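Local coordinates for OxsB protein (Bacillus megaterium, PDB 5UL3) that catalyses the cobalamin-dependent, radical S-adenosylmethionine-driven oxidative ring contraction of dAMP to an oxetane aldehyde in the biosynthesis of oxetanocin A, at residues A[18-23]-A[32-37]; A[23-28]-A[350-355]. All blocks are in the same frame, centred on the assembly; numbering follows the deposited sequence. Where two conformers were deposited one is given.

Contact 1. Residues A[18-23]-A[32-37]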
ATOM      1  N   LYS A  18       3.714  10.523 -32.544  1.00 33.43           N
ATOM      2  CA  LYS A  18       2.541  10.496 -31.675  1.00 35.92           C
ATOM      3  C   LYS A  18       2.008   9.076 -31.518  1.00 38.66           C
ATOM      4  O   LYS A  18       1.541   8.695 -30.435  1.00 37.22           O
ATOM      5  CB  LYS A  18       1.475  11.436 -32.237  1.00 34.08           C
ATOM      6  CG  LYS A  18       0.272  11.688 -31.358  1.00 38.37           C
ATOM      7  CD  LYS A  18      -0.528  12.838 -31.953  1.00 52.91           C
ATOM      8  CE  LYS A  18      -1.446  13.489 -30.943  1.00 60.14           C
ATOM      9  NZ  LYS A  18      -0.687  14.237 -29.894  1.00 51.10           N
ATOM     10  N   GLU A  19       2.086   8.269 -32.579  0.50 34.99           N
ATOM     11  CA  GLU A  19       1.622   6.891 -32.484  0.50 33.55           C
ATOM     12  C   GLU A  19       2.612   6.028 -31.716  0.50 33.91           C
ATOM     13  O   GLU A  19       2.210   5.141 -30.954  0.50 36.78           O
ATOM     14  CB  GLU A  19       1.376   6.312 -33.882  0.50 37.25           C
ATOM     15  CG  GLU A  19       0.769   4.910 -33.879  0.50 41.07           C
ATOM     16  CD  GLU A  19      -0.666   4.875 -33.363  0.50 35.04           C
ATOM     17  OE1 GLU A  19      -1.142   3.779 -33.005  0.50 49.15           O
ATOM     18  OE2 GLU A  19      -1.322   5.935 -33.319  0.50 38.26           O
ATOM     19  N   ILE A  20       3.912   6.270 -31.900  1.00 28.23           N
ATOM     20  CA  ILE A  20       4.913   5.531 -31.143  1.00 25.76           C
ATOM     21  C   ILE A  20       4.780   5.845 -29.659  1.00 28.52           C
ATOM     22  O   ILE A  20       4.745   4.942 -28.809  1.00 29.82           O
ATOM     23  CB  ILE A  20       6.327   5.859 -31.638  1.00 30.63           C
ATOM     24  CG1 ILE A  20       6.519   5.350 -33.076  1.00 40.44           C
ATOM     25  CG2 ILE A  20       7.345   5.207 -30.716  1.00 30.70           C
ATOM     26  CD1 ILE A  20       7.776   5.882 -33.748  1.00 36.98           C
ATOM     27  N   PHE A  21       4.692   7.137 -29.333  1.00 28.21           N
ATOM     28  CA  PHE A  21       4.684   7.556 -27.930  1.00 32.66           C
ATOM     29  C   PHE A  21       3.398   7.164 -27.211  1.00 36.52           C
ATOM     30  O   PHE A  21       3.374   7.140 -25.972  1.00 31.19           O
ATOM     31  CB  PHE A  21       4.887   9.072 -27.835  1.00 30.09           C
ATOM     32  CG  PHE A  21       6.264   9.548 -28.264  1.00 22.78           C
ATOM     33  CD1 PHE A  21       7.306   8.656 -28.484  1.00 29.02           C
ATOM     34  CD2 PHE A  21       6.510  10.915 -28.414  1.00 28.14           C
ATOM     35  CE1 PHE A  21       8.573   9.111 -28.861  1.00 30.08           C
ATOM     36  CE2 PHE A  21       7.765  11.375 -28.791  1.00 27.02           C
ATOM     37  CZ  PHE A  21       8.797  10.471 -29.015  1.00 29.60           C
ATOM     38  N   SER A  22       2.323   6.885 -27.948  1.00 29.68           N
ATOM     39  CA  SER A  22       1.086   6.435 -27.321  1.00 30.57           C
ATOM     40  C   SER A  22       1.233   5.067 -26.673  1.00 33.93           C
ATOM     41  O   SER A  22       0.380   4.689 -25.858  1.00 35.57           O
ATOM     42  CB  SER A  22      -0.050   6.393 -28.346  1.00 39.11           C
ATOM     43  OG  SER A  22       0.073   5.227 -29.147  1.00 35.98           O
ATOM     44  N   GLN A  23       2.297   4.328 -26.990  1.00 29.87           N
ATOM     45  CA  GLN A  23       2.514   3.008 -26.402  1.00 29.04           C
ATOM     46  C   GLN A  23       3.317   3.173 -25.109  1.00 30.28           C
ATOM     47  O   GLN A  23       4.497   2.834 -25.007  1.00 29.90           O
ATOM     48  CB  GLN A  23       3.193   2.086 -27.402  1.00 34.12           C
ATOM     49  CG  GLN A  23       2.369   1.938 -28.648  1.00 32.90           C
ATOM     50  CD  GLN A  23       3.164   1.367 -29.799  1.00 45.39           C
ATOM     51  OE1 GLN A  23       3.783   0.310 -29.682  1.00 39.18           O
ATOM     52  NE2 GLN A  23       3.162   2.077 -30.917  1.00 42.45           N
ATOM     53  N   GLU A  32      12.958   4.276 -28.257  1.00 34.68           N
ATOM     54  CA  GLU A  32      14.046   4.841 -29.051  1.00 39.83           C
ATOM     55  C   GLU A  32      14.315   3.986 -30.287  1.00 41.43           C
ATOM     56  O   GLU A  32      14.550   4.521 -31.380  1.00 41.23           O
ATOM     57  CB  GLU A  32      15.313   4.998 -28.195  1.00 40.61           C
ATOM     58  CG  GLU A  32      15.378   6.362 -27.466  1.00 42.65           C
ATOM     59  CD  GLU A  32      16.423   6.444 -26.362  1.00 55.38           C
ATOM     60  OE1 GLU A  32      17.072   5.410 -26.090  1.00 53.45           O
ATOM     61  OE2 GLU A  32      16.586   7.549 -25.759  1.00 39.89           O
ATOM     62  N   LYS A  33      14.247   2.660 -30.139  1.00 40.88           N
ATOM     63  CA  LYS A  33      14.404   1.762 -31.281  1.00 37.16           C
ATOM     64  C   LYS A  33      13.418   2.105 -32.383  1.00 43.42           C
ATOM     65  O   LYS A  33      13.794   2.231 -33.554  1.00 45.56           O
ATOM     66  CB  LYS A  33      14.222   0.305 -30.843  1.00 41.80           C
ATOM     67  CG  LYS A  33      14.405  -0.706 -31.990  1.00 58.34           C
ATOM     68  CD  LYS A  33      13.736  -2.052 -31.714  1.00 65.70           C
ATOM     69  CE  LYS A  33      14.658  -3.027 -30.994  1.00 78.17           C
ATOM     70  NZ  LYS A  33      13.996  -4.346 -30.745  1.00 70.72           N
ATOM     71  N   ARG A  34      12.143   2.263 -32.027  1.00 35.05           N
ATOM     72  CA  ARG A  34      11.145   2.592 -33.035  1.00 38.71           C
ATOM     73  C   ARG A  34      11.347   3.991 -33.599  1.00 50.01           C
ATOM     74  O   ARG A  34      10.949   4.257 -34.740  1.00 42.00           O
ATOM     75  CB  ARG A  34       9.743   2.442 -32.460  1.00 37.65           C
ATOM     76  CG  ARG A  34       9.408   1.005 -32.124  1.00 41.75           C
ATOM     77  CD  ARG A  34       8.258   0.900 -31.142  1.00 49.59           C
ATOM     78  NE  ARG A  34       8.072  -0.473 -30.672  1.00 45.01           N
ATOM     79  CZ  ARG A  34       6.955  -1.173 -30.834  1.00 52.67           C
ATOM     80  NH1 ARG A  34       5.912  -0.628 -31.452  1.00 49.78           N
ATOM     81  NH2 ARG A  34       6.880  -2.413 -30.368  1.00 49.58           N
ATOM     82  N   CYS A  35      11.955   4.897 -32.824  1.00 42.48           N
ATOM     83  CA  CYS A  35      12.252   6.223 -33.357  1.00 36.31           C
ATOM     84  C   CYS A  35      13.403   6.171 -34.360  1.00 40.06           C
ATOM     85  O   CYS A  35      13.373   6.867 -35.383  1.00 41.46           O
ATOM     86  CB  CYS A  35      12.574   7.201 -32.224  1.00 39.44           C
ATOM     87  SG  CYS A  35      11.139   7.696 -31.231  1.00 37.24           S
ATOM     88  N   GLU A  36      14.426   5.360 -34.084  1.00 41.42           N
ATOM     89  CA  GLU A  36      15.519   5.207 -35.041  1.00 52.03           C
ATOM     90  C   GLU A  36      15.019   4.629 -36.356  1.00 55.94           C
ATOM     91  O   GLU A  36      15.380   5.118 -37.433  1.00 55.14           O
ATOM     92  CB  GLU A  36      16.619   4.324 -34.457  1.00 50.91           C
ATOM     93  CG  GLU A  36      17.277   4.937 -33.243  1.00 57.20           C
ATOM     94  CD  GLU A  36      18.777   4.747 -33.229  1.00 74.28           C
ATOM     95  OE1 GLU A  36      19.251   3.820 -32.533  1.00 77.36           O
ATOM     96  OE2 GLU A  36      19.478   5.524 -33.919  1.00 69.89           O
ATOM     97  N   GLU A  37      14.170   3.604 -36.286  1.00 50.43           N
ATOM     98  CA  GLU A  37      13.656   2.979 -37.500  1.00 55.80           C
ATOM     99  C   GLU A  37      12.772   3.932 -38.293  1.00 61.29           C
ATOM    100  O   GLU A  37      12.690   3.822 -39.523  1.00 59.32           O
ATOM    101  CB  GLU A  37      12.907   1.698 -37.130  1.00 47.19           C
ATOM    102  CG  GLU A  37      13.811   0.680 -36.437  1.00 62.46           C
ATOM    103  CD  GLU A  37      13.086  -0.568 -35.950  1.00 72.15           C
ATOM    104  OE1 GLU A  37      11.869  -0.491 -35.658  1.00 69.07           O
ATOM    105  OE2 GLU A  37      13.746  -1.627 -35.852  1.00 69.39           O
TER
HETATM  106  O   HOH W   1       5.565   1.676 -33.219  1.00 43.57           O
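Arg34 of helix 28-39 lies across from Ile20 of helix 7-21 and Gln23 in the loop that follows, and its side chain passes from an apolar neighbour at CB to polar ones at its guanidinium. CB faces the CG2 branch of Ile20 at 4.1 Å, while CD1 of the same isoleucine reaches over the Arg34 carbonyl, 3.7 Å from its O. CG leaves anti to the carbonyl carbon (chi1 -66°); from there to NE the chain is extended and packs on Leu26, and NE forms a salt bridge with Glu30 one turn earlier on its own helix. NH1, at the tip, comes within 2.9 Å of Gln23 OE1, but the amide and guanidinium planes stand 80° apart and the angle is too poor for a hydrogen bond. NH1 instead donates to a water lying in the guanidinium plane, 2.9 Å away, to which Gln23 NE2 also donates weakly. Gln23 NE2 turns back to the Glu19 carbonyl O (3.2 Å); Ser22 OG donates to that same oxygen from the opposite face of its plane. Cys35 SG meets the Phe21 ring obliquely, 3.8 Å from CE1. The hairpin is thus held by the buried Phe21-Cys35 pair and the partly exposed Ile20, with a weak water-mediated link beyond, where Glu30 probably compensates the arginine charge.

Contact 2. Residues A[23-28]-A[350-355]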
ATOM      1  N   GLN A  23       2.297   4.328 -26.990  1.00 29.87           N
ATOM      2  CA  GLN A  23       2.514   3.008 -26.402  1.00 29.04           C
ATOM      3  C   GLN A  23       3.317   3.173 -25.109  1.00 30.28           C
ATOM      4  O   GLN A  23       4.497   2.834 -25.007  1.00 29.90           O
ATOM      5  CB  GLN A  23       3.193   2.086 -27.402  1.00 34.12           C
ATOM      6  CG  GLN A  23       2.369   1.938 -28.648  1.00 32.90           C
ATOM      7  CD  GLN A  23       3.164   1.367 -29.799  1.00 45.39           C
ATOM      8  OE1 GLN A  23       3.783   0.310 -29.682  1.00 39.18           O
ATOM      9  NE2 GLN A  23       3.162   2.077 -30.917  1.00 42.45           N
ATOM     10  N   ILE A  24       2.620   3.693 -24.093  1.00 33.78           N
ATOM     11  CA  ILE A  24       3.292   4.140 -22.875  1.00 33.61           C
ATOM     12  C   ILE A  24       3.799   3.000 -22.007  1.00 35.01           C
ATOM     13  O   ILE A  24       4.511   3.252 -21.032  1.00 33.98           O
ATOM     14  CB  ILE A  24       2.360   5.066 -22.067  1.00 28.04           C
ATOM     15  CG1 ILE A  24       1.072   4.337 -21.666  1.00 32.57           C
ATOM     16  CG2 ILE A  24       2.044   6.301 -22.868  1.00 28.58           C
ATOM     17  CD1 ILE A  24       0.149   5.173 -20.752  1.00 28.70           C
ATOM     18  N   TRP A  25       3.493   1.748 -22.355  1.00 30.29           N
ATOM     19  CA  TRP A  25       4.061   0.609 -21.646  1.00 30.00           C
ATOM     20  C   TRP A  25       5.457   0.240 -22.121  1.00 39.13           C
ATOM     21  O   TRP A  25       6.150  -0.513 -21.431  1.00 38.33           O
ATOM     22  CB  TRP A  25       3.154  -0.605 -21.804  1.00 31.75           C
ATOM     23  CG  TRP A  25       2.738  -0.786 -23.210  1.00 33.02           C
ATOM     24  CD1 TRP A  25       3.396  -1.497 -24.178  1.00 36.92           C
ATOM     25  CD2 TRP A  25       1.584  -0.223 -23.836  1.00 28.99           C
ATOM     26  NE1 TRP A  25       2.718  -1.410 -25.362  1.00 32.68           N
ATOM     27  CE2 TRP A  25       1.603  -0.632 -25.184  1.00 33.66           C
ATOM     28  CE3 TRP A  25       0.536   0.587 -23.389  1.00 29.21           C
ATOM     29  CZ2 TRP A  25       0.609  -0.270 -26.085  1.00 32.67           C
ATOM     30  CZ3 TRP A  25      -0.446   0.954 -24.278  1.00 33.13           C
ATOM     31  CH2 TRP A  25      -0.406   0.523 -25.622  1.00 31.30           C
ATOM     32  N   LEU A  26       5.889   0.719 -23.285  1.00 35.74           N
ATOM     33  CA  LEU A  26       7.215   0.354 -23.753  1.00 34.72           C
ATOM     34  C   LEU A  26       8.270   1.114 -22.967  1.00 36.38           C
ATOM     35  O   LEU A  26       8.069   2.263 -22.567  1.00 36.00           O
ATOM     36  CB  LEU A  26       7.361   0.660 -25.243  1.00 39.19           C
ATOM     37  CG  LEU A  26       6.367  -0.003 -26.191  1.00 39.57           C
ATOM     38  CD1 LEU A  26       6.507   0.594 -27.592  1.00 37.71           C
ATOM     39  CD2 LEU A  26       6.582  -1.525 -26.188  1.00 38.22           C
ATOM     40  N   LYS A  27       9.405   0.459 -22.751  1.00 35.02           N
ATOM     41  CA  LYS A  27      10.530   1.094 -22.084  1.00 36.72           C
ATOM     42  C   LYS A  27      11.191   2.098 -23.025  1.00 40.95           C
ATOM     43  O   LYS A  27      11.077   1.982 -24.251  1.00 38.83           O
ATOM     44  CB  LYS A  27      11.529   0.030 -21.636  1.00 44.08           C
ATOM     45  CG  LYS A  27      10.850  -1.269 -21.198  1.00 56.39           C
ATOM     46  CD  LYS A  27      11.795  -2.178 -20.424  1.00 57.63           C
ATOM     47  CE  LYS A  27      11.022  -3.153 -19.546  1.00 50.54           C
ATOM     48  NZ  LYS A  27      11.906  -3.819 -18.543  1.00 43.05           N
ATOM     49  N   PRO A  28      11.881   3.102 -22.475  1.00 40.63           N
ATOM     50  CA  PRO A  28      12.421   4.164 -23.340  1.00 37.82           C
ATOM     51  C   PRO A  28      13.388   3.659 -24.405  1.00 41.49           C
ATOM     52  O   PRO A  28      13.449   4.251 -25.488  1.00 38.62           O
ATOM     53  CB  PRO A  28      13.096   5.118 -22.339  1.00 36.04           C
ATOM     54  CG  PRO A  28      12.293   4.933 -21.066  1.00 38.91           C
ATOM     55  CD  PRO A  28      12.002   3.441 -21.039  1.00 31.58           C
ATOM     56  N   LYS A 350      -5.241  -2.572 -20.057  1.00 32.03           N
ATOM     57  CA  LYS A 350      -6.063  -3.234 -21.064  1.00 35.41           C
ATOM     58  C   LYS A 350      -5.210  -3.817 -22.182  1.00 38.90           C
ATOM     59  O   LYS A 350      -5.522  -4.890 -22.717  1.00 33.12           O
ATOM     60  CB  LYS A 350      -7.077  -2.242 -21.623  1.00 33.34           C
ATOM     61  CG  LYS A 350      -8.062  -2.839 -22.624  1.00 43.42           C
ATOM     62  CD  LYS A 350      -8.887  -1.737 -23.283  1.00 49.06           C
ATOM     63  CE  LYS A 350     -10.072  -2.300 -24.054  1.00 57.10           C
ATOM     64  NZ  LYS A 350     -11.132  -2.829 -23.149  1.00 58.82           N
ATOM     65  N   HIS A 351      -4.132  -3.120 -22.555  1.00 30.13           N
ATOM     66  CA  HIS A 351      -3.207  -3.644 -23.550  1.00 32.49           C
ATOM     67  C   HIS A 351      -2.653  -4.999 -23.144  1.00 39.24           C
ATOM     68  O   HIS A 351      -2.394  -5.848 -24.004  1.00 35.14           O
ATOM     69  CB  HIS A 351      -2.054  -2.662 -23.769  1.00 31.59           C
ATOM     70  CG  HIS A 351      -0.959  -3.214 -24.622  1.00 30.62           C
ATOM     71  ND1 HIS A 351      -1.062  -3.297 -25.994  1.00 33.32           N
ATOM     72  CD2 HIS A 351       0.244  -3.751 -24.300  1.00 32.55           C
ATOM     73  CE1 HIS A 351       0.044  -3.831 -26.484  1.00 32.54           C
ATOM     74  NE2 HIS A 351       0.851  -4.119 -25.477  1.00 34.28           N
ATOM     75  N   PHE A 352      -2.464  -5.225 -21.849  1.00 32.92           N
ATOM     76  CA  PHE A 352      -1.921  -6.477 -21.349  1.00 33.10           C
ATOM     77  C   PHE A 352      -2.990  -7.400 -20.770  1.00 28.93           C
ATOM     78  O   PHE A 352      -2.645  -8.372 -20.092  1.00 33.19           O
ATOM     79  CB  PHE A 352      -0.857  -6.213 -20.288  1.00 33.43           C
ATOM     80  CG  PHE A 352       0.389  -5.583 -20.816  1.00 34.29           C
ATOM     81  CD1 PHE A 352       1.204  -6.262 -21.713  1.00 34.92           C
ATOM     82  CD2 PHE A 352       0.773  -4.320 -20.383  1.00 34.36           C
ATOM     83  CE1 PHE A 352       2.362  -5.686 -22.185  1.00 33.44           C
ATOM     84  CE2 PHE A 352       1.931  -3.742 -20.855  1.00 29.82           C
ATOM     85  CZ  PHE A 352       2.726  -4.422 -21.753  1.00 32.19           C
ATOM     86  N   ASN A 353      -4.269  -7.086 -20.992  0.50 29.92           N
ATOM     87  CA  ASN A 353      -5.407  -7.871 -20.524  0.50 33.99           C
ATOM     88  C   ASN A 353      -5.527  -7.907 -19.004  0.50 35.61           C
ATOM     89  O   ASN A 353      -6.204  -8.789 -18.458  0.50 34.67           O
ATOM     90  CB  ASN A 353      -5.355  -9.297 -21.089  0.50 34.72           C
ATOM     91  CG  ASN A 353      -5.440  -9.315 -22.593  0.50 35.22           C
ATOM     92  OD1 ASN A 353      -6.283  -8.641 -23.182  0.50 33.51           O
ATOM     93  ND2 ASN A 353      -4.560 -10.080 -23.227  0.50 42.17           N
ATOM     94  N   ILE A 354      -4.883  -6.967 -18.309  1.00 30.30           N
ATOM     95  CA  ILE A 354      -5.052  -6.827 -16.862  1.00 28.22           C
ATOM     96  C   ILE A 354      -6.455  -6.289 -16.602  1.00 29.32           C
ATOM     97  O   ILE A 354      -6.900  -5.349 -17.269  1.00 33.46           O
ATOM     98  CB  ILE A 354      -3.992  -5.876 -16.279  1.00 31.68           C
ATOM     99  CG1 ILE A 354      -2.590  -6.415 -16.551  1.00 34.97           C
ATOM    100  CG2 ILE A 354      -4.209  -5.676 -14.774  1.00 32.26           C
ATOM    101  CD1 ILE A 354      -1.484  -5.503 -16.076  1.00 36.56           C
ATOM    102  N   LYS A 355      -7.151  -6.868 -15.623  1.00 37.94           N
ATOM    103  CA  LYS A 355      -8.529  -6.466 -15.356  1.00 36.97           C
ATOM    104  C   LYS A 355      -8.567  -5.034 -14.817  1.00 33.73           C
ATOM    105  O   LYS A 355      -7.656  -4.610 -14.108  1.00 32.91           O
ATOM    106  CB  LYS A 355      -9.174  -7.418 -14.352  1.00 50.97           C
ATOM    107  CG  LYS A 355      -8.501  -7.433 -12.984  1.00 54.17           C
ATOM    108  CD  LYS A 355      -9.132  -8.469 -12.048  1.00 57.20           C
ATOM    109  CE  LYS A 355      -8.527  -9.861 -12.256  1.00 56.66           C
ATOM    110  NZ  LYS A 355      -7.147  -9.979 -11.697  1.00 54.90           N
TER
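A type I beta turn from Gln23 to Leu26, closed by Leu26 N to Gln23 O, carries Trp25 toward the C-terminal end of helix 335-351, where the backbones come closest at Trp25 and His351, 8.6 Å between their CA atoms. With CG between its backbone N and carbonyl carbon (chi1 47°), the Trp25 side chain folds back over its own turn, one face of the indole covered near its rim by Gln23 CA and the other laid against His351. The imidazole forms an offset stack with the five-membered ring, centroids 3.9 Å apart and planes only 13° from parallel. Trp25 NE1 and His351 NE2 are 3.3 Å apart, yet one nitrogen lies over the other ring, so the pair is a ring-to-ring contact and no hydrogen bond. Further along the indole, His351 CB sits over the six-membered ring in a CH-pi contact, 4.0 Å from its centroid. Phe352 closes the group: its edge points at the face of the Trp25 five-membered ring in an offset edge-to-face pair, planes at 76°, and its CE2 touches Trp25 CB at 3.5 Å. His351 CD2 meanwhile rests over the centre of the Phe352 face, so each of the three rings touches the other two. Arg347 and Ala348, earlier on the helix, also touch the tryptophan, and Phe352 packs on Leu295 and Ser299 of helix 295-300. Just beyond the rings the helix ends in a Schellman motif, with Asn353 at positive phi as its C-prime residue. This is a surface aromatic cluster at a helix C-terminus, joining the N-terminal region to the partial TIM barrel of the AdoMet radical domain.

Contacts 1 and 2 have centres 14 Å apart and share Gln23, the residue at which helix 7-21 has given way to the turn leading into helix 28-39. Contact 1 is local, pairing these two consecutive helices, whereas contact 2 spans more than 300 residues to the end of helix 335-351. Their segments alternate along the chain: 18-23, 23-28, 32-37, then 350-355. They also touch in space, through Leu26 CD1 packed on Arg34 NE at 3.6 Å. The loop between the two N-terminal helices thus serves both contacts, linking their hairpin directly to the radical SAM core, away from the annotated cofactor sites.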